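Local coordinates for protein sorbitol dehydrogenase (Gluconobacter oxydans, PDB 5ITG) that probably oxidises D-sorbitol to L-sorbose with an NADP cofactor, as a member of the mannitol dehydrogenase family, at residues 338-343 with 395-400; 301-306 with 383-388; 296-301 with 359-364; 262-267 with 288-293. All coordinates share one frame; numbering follows the deposited sequence.

Interaction 1 of 4, residues 338-343 with 395-400; sequences VIPTLK and DKRDLS
P340 and T341 meet a single side chain of the other loop, that of R397. Ahead of them, V338 ends helix 324-338 and its carbonyl oxygen takes the backbone bond from T341 N (2.9 Å), closing the short 3-10 turn over I339 and P340. On that turn P340 turns its ring to R397, the two side chains crossing at about a right angle, and P340 CB lies 3.5 Å from R397 NH2. T341 comes from the opposite direction, its methyl CG2 oblique to the guanidinium and 3.5 Å from R397 NE, while its hydroxyl OG1 bonds back to D337 O. The bend of the arginine chain at chi3 (52°) turns the guanidinium to these two residues, and NH2 makes a weak hydrogen bond to K336 O near the end of the helix. No hydrogen bond joins the two segments themselves, and the contact is small. On the arginine's side the chain has just left helix 377-394 through a Schellman motif with K396, at positive phi, as its C-prime residue. Two residues later D398 OD1 accepts from S400 OG at 2.9 Å and, weakly, from S400 N: a helix-to-helix connection with a Schellman end and an aspartate cap.

Interaction 2 of 4, residues 301-306 with 383-388; sequences GHVMLC and VFWTET
A nearly perpendicular helix crossing in the helical C-terminal domain sets V303 and M304 of helix 288-312 against F384 and W385 of helix 377-394. The local axes approach to 10.3 Å and make an angle of 99°, and W385 contributes more of the buried surface than any other residue. V303 CG2 comes in obliquely and lies 3.4 Å from W385 NE1 and 3.7 Å from W385 CE2. The same methyl sits near the plane of the F384 ring at its edge, 4.3 Å from F384 CD2, so one methyl touches both aromatic side chains. M304, modelled as selenomethionine, reaches the indole in two ways. Its backbone CA stands at the ring edge, 3.9 Å from W385 CZ2, and its side chain, bent at chi2 (58°) and again at chi3 (80°), folds back until CE is 4.1 Å from that same carbon. The selenium itself is 5.4 Å from the centroid of the six-membered ring and oblique to it, a Met-aromatic contact. Contact across the two segments is thus a matter of carbon and selenium against rings, without a hydrogen bond. The indole N-H is nevertheless satisfied, since W385 NE1 donates to A300 O one turn back on helix 288-312, a bond that would restrict the rotation of the ring within a contact otherwise made of apolar groups.

Interaction 3 of 4, residues 296-301 with 359-364; sequences RMLNAG and SRFSNK
L298 and F361 form the closest backbone pair, with CA atoms 9.5 Å apart, where helix 288-312, carrying a wider pi-type turn at 296-299, faces the last turn of helix 350-361. That spacing is bridged by the F361 ring, which arrives edge-on. Its tip CZ lies 3.6 Å from L298 O, with the oxygen in the plane of the ring, and its CE2 is 4.0 Å from the carbonyl carbon of G301. G301, without a side chain, meets the ring edge with its backbone. L298 adds the side-chain part of the contact: with CG anti to the backbone N (chi1 180°), the side chain carries its end toward the other helix, where CD1 packs 3.8 Å from F361 CE1. Its other methyl, CD2, reaches R360 NH1 at 3.6 Å, the leucine and arginine chains crossing at about a right angle. R360 is buried, but its guanidinium is paired with two carboxylates, NH2 with E258 and NH1 with D229, which set the position of the group the leucine methyls abut. Beyond F361 the helix unwinds, and S362 OG bonds back to S359 O at 2.6 Å. In the surroundings, the F361 ring also stacks on H302 of helix 288-312, E258 belongs to strand 255-258 of the large sheet, and N363 ND2 reaches T87 O at the end of strand 82-87.

Interaction 4 of 4, residues 262-267 with 288-293; sequences QWVLED and TDWEYV
W290 holds its indole out with chi1 at -99° and chi2 at 115°, turning one face of the ring to V264 and Q262, while Q262 extends its chain with CG opposite the backbone N and so carries its amide over the ring. This is a helix laid against a small mixed sheet: strand 263-266 is the middle of three strands, between 226-228 and 282-284, and W290 lies in the first turn of helix 288-312, which follows strand 282-284. The contact thus joins the Rossmann part of the chain to the C-terminal part. V264 comes in at about a right angle to the tryptophan. Its CG2 makes a CH-pi contact with the five-membered ring, 3.8 Å from the centroid and nearly above it, and CG1 lies 3.7 Å from W290 CD1. Q262 covers the other end of the same face, with the amide plane steeply inclined, 74° to the ring. Its NE2 is not left to the aromatic ring, for it bonds Q282 OE1 on strand 282-284, which positions the amide. Y353 of helix 350-361 packs against both Q262 and W290. Near the beginning of the helix, E266 OE2 accepts from V287 N. Over the six-membered ring, Q262 NE2 stands 3.2 Å above the plane, offset toward the rim and 3.3 Å from W290 CH2.

In the fold
Helix 288-312 ties three of the contacts together. Interaction 4 uses its first turn, interaction 3 its middle and interaction 2 the turns just beyond, with G301 shared by the last two. Interaction 4 closes first along the chain, and the other three interleave within the C-terminal domain. Centres of interactions 2 and 3 lie about 11 Å apart, those of 1 and 2 about 13 Å, and those of 1 and 4 about 22 Å. R296, in the 296-301 segment of interaction 3, bonds both T341 O of interaction 1 and T388 OG1 of interaction 2. The one long helix thus runs from the small sheet at the Rossmann side into the helical domain.

Interaction 1 of 4, residues 338-343 with 395-400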
# COMPACT_ATOMS: atom_id res chain seq x y z
N VAL A 338 -17.14 -0.48 -14.93
CA VAL A 338 -16.83 0.03 -13.60
C VAL A 338 -17.28 1.45 -13.32
O VAL A 338 -18.05 1.68 -12.39
CB VAL A 338 -15.31 -0.08 -13.31
CG1 VAL A 338 -15.01 0.34 -11.86
CG2 VAL A 338 -14.84 -1.52 -13.55
N ILE A 339 -16.80 2.41 -14.11
CA ILE A 339 -17.17 3.81 -13.89
C ILE A 339 -18.67 4.07 -13.75
O ILE A 339 -19.09 4.84 -12.88
CB ILE A 339 -16.57 4.71 -15.02
CG1 ILE A 339 -15.05 4.86 -14.80
CG2 ILE A 339 -17.21 6.10 -14.99
CD1 ILE A 339 -14.34 5.67 -15.88
N PRO A 340 -19.51 3.43 -14.58
CA PRO A 340 -20.96 3.67 -14.46
C PRO A 340 -21.57 3.10 -13.18
O PRO A 340 -22.68 3.47 -12.80
CB PRO A 340 -21.53 3.01 -15.72
CG PRO A 340 -20.36 3.07 -16.70
CD PRO A 340 -19.21 2.68 -15.82
N THR A 341 -20.85 2.21 -12.50
CA THR A 341 -21.38 1.61 -11.27
C THR A 341 -20.47 1.87 -10.07
O THR A 341 -20.49 1.13 -9.09
CB THR A 341 -21.58 0.08 -11.44
OG1 THR A 341 -20.31 -0.57 -11.56
CG2 THR A 341 -22.39 -0.20 -12.70
N LEU A 342 -19.69 2.95 -10.15
CA LEU A 342 -18.76 3.33 -9.09
C LEU A 342 -19.03 4.74 -8.57
O LEU A 342 -19.06 5.69 -9.36
CB LEU A 342 -17.32 3.25 -9.61
CG LEU A 342 -16.21 3.68 -8.65
CD1 LEU A 342 -16.25 2.78 -7.41
CD2 LEU A 342 -14.85 3.57 -9.34
N LYS A 343 -19.20 4.89 -7.26
CA LYS A 343 -19.46 6.21 -6.69
C LYS A 343 -18.18 7.04 -6.77
O LYS A 343 -17.10 6.58 -6.40
CB LYS A 343 -19.94 6.07 -5.25
CG LYS A 343 -20.22 7.38 -4.55
CD LYS A 343 -20.81 7.13 -3.16
CE LYS A 343 -20.95 8.43 -2.37
NZ LYS A 343 -21.83 9.41 -3.04
N ASP A 395 -28.44 -4.71 -12.24
CA ASP A 395 -29.01 -3.69 -13.10
C ASP A 395 -29.22 -4.14 -14.54
O ASP A 395 -29.57 -3.34 -15.40
CB ASP A 395 -28.13 -2.43 -13.09
CG ASP A 395 -27.97 -1.85 -11.70
OD1 ASP A 395 -28.94 -1.96 -10.91
OD2 ASP A 395 -26.90 -1.29 -11.41
N LYS A 396 -29.00 -5.43 -14.79
CA LYS A 396 -29.19 -6.00 -16.12
C LYS A 396 -28.40 -5.27 -17.20
O LYS A 396 -28.94 -4.85 -18.22
CB LYS A 396 -30.68 -6.00 -16.46
CG LYS A 396 -31.52 -6.75 -15.41
CD LYS A 396 -33.02 -6.55 -15.58
CE LYS A 396 -33.79 -7.36 -14.54
NZ LYS A 396 -35.26 -7.11 -14.56
N ARG A 397 -27.10 -5.11 -16.97
CA ARG A 397 -26.23 -4.43 -17.92
C ARG A 397 -25.41 -5.45 -18.72
O ARG A 397 -25.37 -6.62 -18.37
CB ARG A 397 -25.31 -3.47 -17.16
CG ARG A 397 -26.06 -2.26 -16.61
CD ARG A 397 -25.38 -1.68 -15.39
NE ARG A 397 -23.97 -1.39 -15.61
CZ ARG A 397 -23.51 -0.53 -16.50
NH1 ARG A 397 -24.35 0.15 -17.27
NH2 ARG A 397 -22.20 -0.33 -16.61
N ASP A 398 -24.77 -5.00 -19.80
CA ASP A 398 -23.98 -5.89 -20.65
C ASP A 398 -22.92 -6.65 -19.84
O ASP A 398 -22.16 -6.05 -19.08
CB ASP A 398 -23.30 -5.09 -21.77
CG ASP A 398 -22.45 -5.97 -22.68
OD1 ASP A 398 -22.94 -7.05 -23.08
OD2 ASP A 398 -21.31 -5.58 -22.99
N LEU A 399 -22.87 -7.96 -20.04
CA LEU A 399 -21.94 -8.82 -19.31
C LEU A 399 -20.73 -9.27 -20.13
O LEU A 399 -19.83 -9.94 -19.61
CB LEU A 399 -22.69 -10.05 -18.80
CG LEU A 399 -23.86 -9.75 -17.85
CD1 LEU A 399 -24.68 -11.00 -17.59
CD2 LEU A 399 -23.32 -9.17 -16.57
N SER A 400 -20.71 -8.89 -21.40
CA SER A 400 -19.63 -9.27 -22.32
C SER A 400 -18.21 -9.16 -21.79
O SER A 400 -17.48 -10.15 -21.78
CB SER A 400 -19.75 -8.47 -23.62
OG SER A 400 -20.95 -8.79 -24.29

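Interaction 2 of 4, residues 301-306 with 383-388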
# COMPACT_ATOMS: atom_id res chain seq x y z
N GLY A 301 -8.37 -3.39 -12.50
CA GLY A 301 -7.79 -3.18 -13.82
C GLY A 301 -6.49 -3.95 -13.99
O GLY A 301 -6.18 -4.43 -15.07
N HIS A 302 -5.73 -4.05 -12.90
CA HIS A 302 -4.46 -4.77 -12.94
C HIS A 302 -4.69 -6.22 -13.36
O HIS A 302 -3.98 -6.73 -14.23
CB HIS A 302 -3.79 -4.70 -11.56
CG HIS A 302 -2.34 -4.32 -11.62
ND1 HIS A 302 -1.66 -3.83 -10.53
CD2 HIS A 302 -1.46 -4.34 -12.65
CE1 HIS A 302 -0.41 -3.56 -10.88
NE2 HIS A 302 -0.26 -3.86 -12.16
N VAL A 303 -5.68 -6.90 -12.78
CA VAL A 303 -5.91 -8.28 -13.17
C VAL A 303 -6.65 -8.42 -14.49
O VAL A 303 -6.46 -9.42 -15.19
CB VAL A 303 -6.66 -9.09 -12.08
CG1 VAL A 303 -5.72 -9.32 -10.89
CG2 VAL A 303 -7.91 -8.37 -11.64
N MSE A 304 -7.48 -7.44 -14.85
CA MSE A 304 -8.18 -7.51 -16.13
C MSE A 304 -7.15 -7.43 -17.25
O MSE A 304 -7.36 -7.92 -18.37
CB MSE A 304 -9.19 -6.37 -16.27
CG MSE A 304 -9.88 -6.31 -17.63
SE MSE A 304 -10.86 -7.92 -18.13
CE MSE A 304 -12.48 -7.62 -17.09
N LEU A 305 -6.02 -6.81 -16.94
CA LEU A 305 -4.93 -6.69 -17.90
C LEU A 305 -4.05 -7.95 -17.88
O LEU A 305 -3.75 -8.54 -18.93
CB LEU A 305 -4.05 -5.48 -17.56
CG LEU A 305 -2.81 -5.30 -18.44
CD1 LEU A 305 -3.23 -4.84 -19.83
CD2 LEU A 305 -1.87 -4.28 -17.81
N CYS A 306 -3.65 -8.36 -16.69
CA CYS A 306 -2.73 -9.49 -16.56
C CYS A 306 -3.24 -10.89 -16.81
O CYS A 306 -2.47 -11.73 -17.26
CB CYS A 306 -2.01 -9.42 -15.21
SG CYS A 306 -0.89 -7.98 -15.09
N VAL A 383 -12.16 -9.87 -4.13
CA VAL A 383 -12.14 -8.50 -3.64
C VAL A 383 -12.28 -7.41 -4.71
O VAL A 383 -13.06 -6.48 -4.55
CB VAL A 383 -10.86 -8.23 -2.81
CG1 VAL A 383 -10.86 -6.79 -2.29
CG2 VAL A 383 -10.80 -9.22 -1.63
N PHE A 384 -11.55 -7.54 -5.82
CA PHE A 384 -11.58 -6.50 -6.86
C PHE A 384 -12.74 -6.51 -7.85
O PHE A 384 -13.13 -5.44 -8.35
CB PHE A 384 -10.29 -6.52 -7.70
CG PHE A 384 -9.02 -6.70 -6.91
CD1 PHE A 384 -8.92 -6.26 -5.59
CD2 PHE A 384 -7.90 -7.25 -7.51
CE1 PHE A 384 -7.73 -6.38 -4.90
CE2 PHE A 384 -6.70 -7.37 -6.82
CZ PHE A 384 -6.61 -6.94 -5.52
N TRP A 385 -13.29 -7.68 -8.16
CA TRP A 385 -14.35 -7.77 -9.17
C TRP A 385 -15.80 -7.97 -8.72
O TRP A 385 -16.71 -7.63 -9.48
CB TRP A 385 -14.02 -8.90 -10.15
CG TRP A 385 -12.88 -8.64 -11.12
CD1 TRP A 385 -12.08 -7.54 -11.20
CD2 TRP A 385 -12.45 -9.53 -12.17
NE1 TRP A 385 -11.18 -7.68 -12.24
CE2 TRP A 385 -11.38 -8.89 -12.84
CE3 TRP A 385 -12.87 -10.80 -12.60
CZ2 TRP A 385 -10.73 -9.48 -13.93
CZ3 TRP A 385 -12.22 -11.38 -13.68
CH2 TRP A 385 -11.16 -10.73 -14.33
N THR A 386 -16.02 -8.49 -7.53
CA THR A 386 -17.38 -8.79 -7.07
C THR A 386 -18.42 -7.67 -7.20
O THR A 386 -19.50 -7.90 -7.75
CB THR A 386 -17.37 -9.31 -5.62
OG1 THR A 386 -16.65 -10.56 -5.58
CG2 THR A 386 -18.80 -9.55 -5.12
N GLU A 387 -18.13 -6.48 -6.71
CA GLU A 387 -19.11 -5.39 -6.80
C GLU A 387 -19.49 -5.10 -8.26
O GLU A 387 -20.68 -4.96 -8.58
CB GLU A 387 -18.57 -4.13 -6.14
CG GLU A 387 -19.50 -2.90 -6.21
CD GLU A 387 -20.81 -3.09 -5.45
OE1 GLU A 387 -20.76 -3.49 -4.27
OE2 GLU A 387 -21.88 -2.82 -6.04
N THR A 388 -18.50 -5.03 -9.14
CA THR A 388 -18.77 -4.76 -10.55
C THR A 388 -19.66 -5.83 -11.19
O THR A 388 -20.57 -5.51 -11.96
CB THR A 388 -17.46 -4.60 -11.34
OG1 THR A 388 -16.84 -3.37 -10.94
CG2 THR A 388 -17.71 -4.58 -12.85

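Interaction 3 of 4, residues 296-301 with 359-364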
# COMPACT_ATOMS: atom_id res chain seq x y z
N ARG A 296 -11.67 -1.14 -7.17
CA ARG A 296 -12.42 -1.47 -8.37
C ARG A 296 -11.92 -0.96 -9.71
O ARG A 296 -12.40 -1.40 -10.76
CB ARG A 296 -13.89 -1.07 -8.17
CG ARG A 296 -14.55 -1.80 -6.98
CD ARG A 296 -16.01 -1.40 -6.83
NE ARG A 296 -16.73 -1.66 -8.06
CZ ARG A 296 -17.85 -1.03 -8.44
NH1 ARG A 296 -18.38 -0.09 -7.66
NH2 ARG A 296 -18.41 -1.34 -9.60
N MSE A 297 -10.96 -0.03 -9.69
CA MSE A 297 -10.38 0.48 -10.92
C MSE A 297 -8.90 0.11 -11.05
O MSE A 297 -8.51 -0.48 -12.05
CB MSE A 297 -10.56 2.00 -11.01
CG MSE A 297 -12.01 2.42 -11.28
SE MSE A 297 -12.16 4.30 -11.63
CE MSE A 297 -11.38 4.29 -13.42
N LEU A 298 -8.07 0.43 -10.05
CA LEU A 298 -6.65 0.11 -10.14
C LEU A 298 -6.37 -1.39 -9.98
O LEU A 298 -5.78 -2.01 -10.87
CB LEU A 298 -5.84 0.88 -9.09
CG LEU A 298 -4.32 0.60 -9.10
CD1 LEU A 298 -3.70 1.25 -10.31
CD2 LEU A 298 -3.67 1.14 -7.84
N ASN A 299 -6.81 -1.96 -8.86
CA ASN A 299 -6.59 -3.38 -8.60
C ASN A 299 -7.35 -4.26 -9.59
O ASN A 299 -6.80 -5.22 -10.14
CB ASN A 299 -7.01 -3.72 -7.15
CG ASN A 299 -6.26 -2.89 -6.12
OD1 ASN A 299 -5.10 -2.51 -6.32
ND2 ASN A 299 -6.91 -2.63 -5.00
N ALA A 300 -8.62 -3.94 -9.81
CA ALA A 300 -9.45 -4.68 -10.76
C ALA A 300 -8.86 -4.58 -12.16
O ALA A 300 -8.86 -5.55 -12.91
CB ALA A 300 -10.88 -4.11 -10.77
N GLY A 301 -8.37 -3.39 -12.50
CA GLY A 301 -7.79 -3.18 -13.82
C GLY A 301 -6.49 -3.95 -13.99
O GLY A 301 -6.18 -4.43 -15.07
N SER A 359 -1.52 5.07 -17.34
CA SER A 359 -0.18 5.66 -17.36
C SER A 359 0.78 4.96 -16.41
O SER A 359 1.94 4.70 -16.76
CB SER A 359 -0.27 7.15 -17.00
OG SER A 359 1.04 7.71 -16.93
N ARG A 360 0.31 4.65 -15.21
CA ARG A 360 1.14 3.98 -14.23
C ARG A 360 1.58 2.61 -14.68
O ARG A 360 2.74 2.23 -14.51
CB ARG A 360 0.40 3.89 -12.89
CG ARG A 360 0.18 5.26 -12.26
CD ARG A 360 -0.63 5.16 -10.98
NE ARG A 360 0.09 4.47 -9.91
CZ ARG A 360 -0.51 3.99 -8.82
NH1 ARG A 360 -1.82 4.14 -8.66
NH2 ARG A 360 0.20 3.38 -7.88
N PHE A 361 0.65 1.85 -15.27
CA PHE A 361 0.97 0.51 -15.76
C PHE A 361 2.02 0.58 -16.87
O PHE A 361 2.73 -0.39 -17.12
CB PHE A 361 -0.30 -0.19 -16.29
CG PHE A 361 -1.31 -0.56 -15.22
CD1 PHE A 361 -1.00 -0.48 -13.86
CD2 PHE A 361 -2.58 -1.03 -15.58
CE1 PHE A 361 -1.93 -0.84 -12.88
CE2 PHE A 361 -3.52 -1.40 -14.60
CZ PHE A 361 -3.20 -1.31 -13.25
N SER A 362 2.12 1.73 -17.54
CA SER A 362 3.10 1.90 -18.61
C SER A 362 4.48 2.34 -18.10
O SER A 362 5.42 2.48 -18.90
CB SER A 362 2.62 2.94 -19.62
OG SER A 362 2.81 4.26 -19.12
N ASN A 363 4.62 2.55 -16.79
CA ASN A 363 5.91 2.97 -16.22
C ASN A 363 6.86 1.78 -16.24
O ASN A 363 6.78 0.90 -15.39
CB ASN A 363 5.72 3.45 -14.76
CG ASN A 363 6.91 4.26 -14.25
OD1 ASN A 363 8.07 3.96 -14.58
ND2 ASN A 363 6.63 5.28 -13.44
N LYS A 364 7.75 1.73 -17.23
CA LYS A 364 8.67 0.61 -17.34
C LYS A 364 9.55 0.37 -16.10
O LYS A 364 9.80 -0.78 -15.73
CB LYS A 364 9.54 0.76 -18.60
CG LYS A 364 8.72 0.80 -19.89
CD LYS A 364 9.60 0.70 -21.14
CE LYS A 364 10.13 -0.72 -21.36
NZ LYS A 364 9.07 -1.67 -21.80

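Interaction 4 of 4, residues 262-267 with 288-293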
# COMPACT_ATOMS: atom_id res chain seq x y z
N GLN A 262 -0.41 9.30 -4.00
CA GLN A 262 -1.72 9.70 -3.50
C GLN A 262 -1.87 9.37 -2.04
O GLN A 262 -1.38 8.34 -1.56
CB GLN A 262 -2.83 9.00 -4.30
CG GLN A 262 -4.23 9.28 -3.78
CD GLN A 262 -5.31 8.94 -4.80
OE1 GLN A 262 -5.19 7.96 -5.55
NE2 GLN A 262 -6.37 9.75 -4.84
N TRP A 263 -2.55 10.26 -1.32
CA TRP A 263 -2.80 10.05 0.09
C TRP A 263 -4.14 10.65 0.45
O TRP A 263 -4.32 11.86 0.42
CB TRP A 263 -1.70 10.69 0.93
CG TRP A 263 -1.73 10.28 2.38
CD1 TRP A 263 -2.57 9.37 2.96
CD2 TRP A 263 -0.87 10.75 3.42
NE1 TRP A 263 -2.29 9.26 4.31
CE2 TRP A 263 -1.25 10.09 4.61
CE3 TRP A 263 0.19 11.66 3.47
CZ2 TRP A 263 -0.61 10.32 5.83
CZ3 TRP A 263 0.83 11.89 4.68
CH2 TRP A 263 0.43 11.22 5.85
N VAL A 264 -5.09 9.78 0.77
CA VAL A 264 -6.42 10.20 1.18
C VAL A 264 -6.44 9.94 2.67
O VAL A 264 -6.16 8.84 3.12
CB VAL A 264 -7.50 9.37 0.45
CG1 VAL A 264 -8.88 9.77 0.96
CG2 VAL A 264 -7.39 9.62 -1.06
N LEU A 265 -6.78 10.96 3.45
CA LEU A 265 -6.73 10.82 4.89
C LEU A 265 -7.95 11.38 5.61
O LEU A 265 -8.39 12.49 5.33
CB LEU A 265 -5.47 11.53 5.38
CG LEU A 265 -5.06 11.62 6.85
CD1 LEU A 265 -4.67 10.25 7.37
CD2 LEU A 265 -3.88 12.59 6.96
N GLU A 266 -8.51 10.59 6.53
CA GLU A 266 -9.66 11.06 7.29
C GLU A 266 -9.15 12.14 8.24
O GLU A 266 -8.12 11.97 8.90
CB GLU A 266 -10.30 9.89 8.07
CG GLU A 266 -11.13 8.98 7.17
CD GLU A 266 -11.69 7.75 7.88
OE1 GLU A 266 -11.31 7.49 9.04
OE2 GLU A 266 -12.51 7.05 7.26
N ASP A 267 -9.86 13.26 8.29
CA ASP A 267 -9.46 14.39 9.12
C ASP A 267 -9.92 14.20 10.56
O ASP A 267 -10.85 14.88 11.01
CB ASP A 267 -10.04 15.68 8.55
CG ASP A 267 -9.23 16.91 8.94
OD1 ASP A 267 -8.33 16.79 9.80
OD2 ASP A 267 -9.48 17.99 8.38
N THR A 288 -13.80 5.34 2.89
CA THR A 288 -14.42 4.24 2.16
C THR A 288 -14.60 4.39 0.65
O THR A 288 -14.19 3.50 -0.11
CB THR A 288 -15.77 3.88 2.81
OG1 THR A 288 -15.56 3.66 4.22
CG2 THR A 288 -16.33 2.59 2.20
N ASP A 289 -15.19 5.49 0.20
CA ASP A 289 -15.38 5.67 -1.24
C ASP A 289 -14.05 5.63 -2.01
O ASP A 289 -13.96 4.97 -3.05
CB ASP A 289 -16.14 6.96 -1.53
CG ASP A 289 -17.58 6.91 -1.04
OD1 ASP A 289 -18.06 5.80 -0.73
OD2 ASP A 289 -18.23 7.97 -0.98
N TRP A 290 -13.02 6.30 -1.50
CA TRP A 290 -11.73 6.29 -2.19
C TRP A 290 -11.08 4.90 -2.22
O TRP A 290 -10.44 4.53 -3.20
CB TRP A 290 -10.78 7.31 -1.57
CG TRP A 290 -10.73 8.59 -2.35
CD1 TRP A 290 -11.14 9.82 -1.94
CD2 TRP A 290 -10.21 8.76 -3.68
NE1 TRP A 290 -10.92 10.75 -2.93
CE2 TRP A 290 -10.35 10.13 -4.01
CE3 TRP A 290 -9.65 7.89 -4.62
CZ2 TRP A 290 -9.94 10.64 -5.24
CZ3 TRP A 290 -9.24 8.40 -5.85
CH2 TRP A 290 -9.39 9.77 -6.15
N GLU A 291 -11.26 4.13 -1.15
CA GLU A 291 -10.70 2.77 -1.11
C GLU A 291 -11.29 1.92 -2.23
O GLU A 291 -10.59 1.13 -2.86
CB GLU A 291 -11.00 2.07 0.23
CG GLU A 291 -10.31 2.66 1.45
CD GLU A 291 -10.34 1.72 2.65
OE1 GLU A 291 -11.39 1.08 2.90
OE2 GLU A 291 -9.31 1.62 3.36
N TYR A 292 -12.60 2.09 -2.47
CA TYR A 292 -13.25 1.32 -3.51
C TYR A 292 -12.90 1.77 -4.92
O TYR A 292 -12.95 0.97 -5.84
CB TYR A 292 -14.77 1.27 -3.29
CG TYR A 292 -15.10 0.25 -2.22
CD1 TYR A 292 -14.69 -1.08 -2.37
CD2 TYR A 292 -15.75 0.61 -1.04
CE1 TYR A 292 -14.88 -2.02 -1.36
CE2 TYR A 292 -15.95 -0.33 -0.01
CZ TYR A 292 -15.51 -1.64 -0.18
OH TYR A 292 -15.66 -2.57 0.83
N VAL A 293 -12.53 3.03 -5.09
CA VAL A 293 -12.11 3.50 -6.41
C VAL A 293 -10.81 2.75 -6.73
O VAL A 293 -10.63 2.21 -7.82
CB VAL A 293 -11.81 5.01 -6.43
CG1 VAL A 293 -11.11 5.37 -7.76
CG2 VAL A 293 -13.10 5.80 -6.29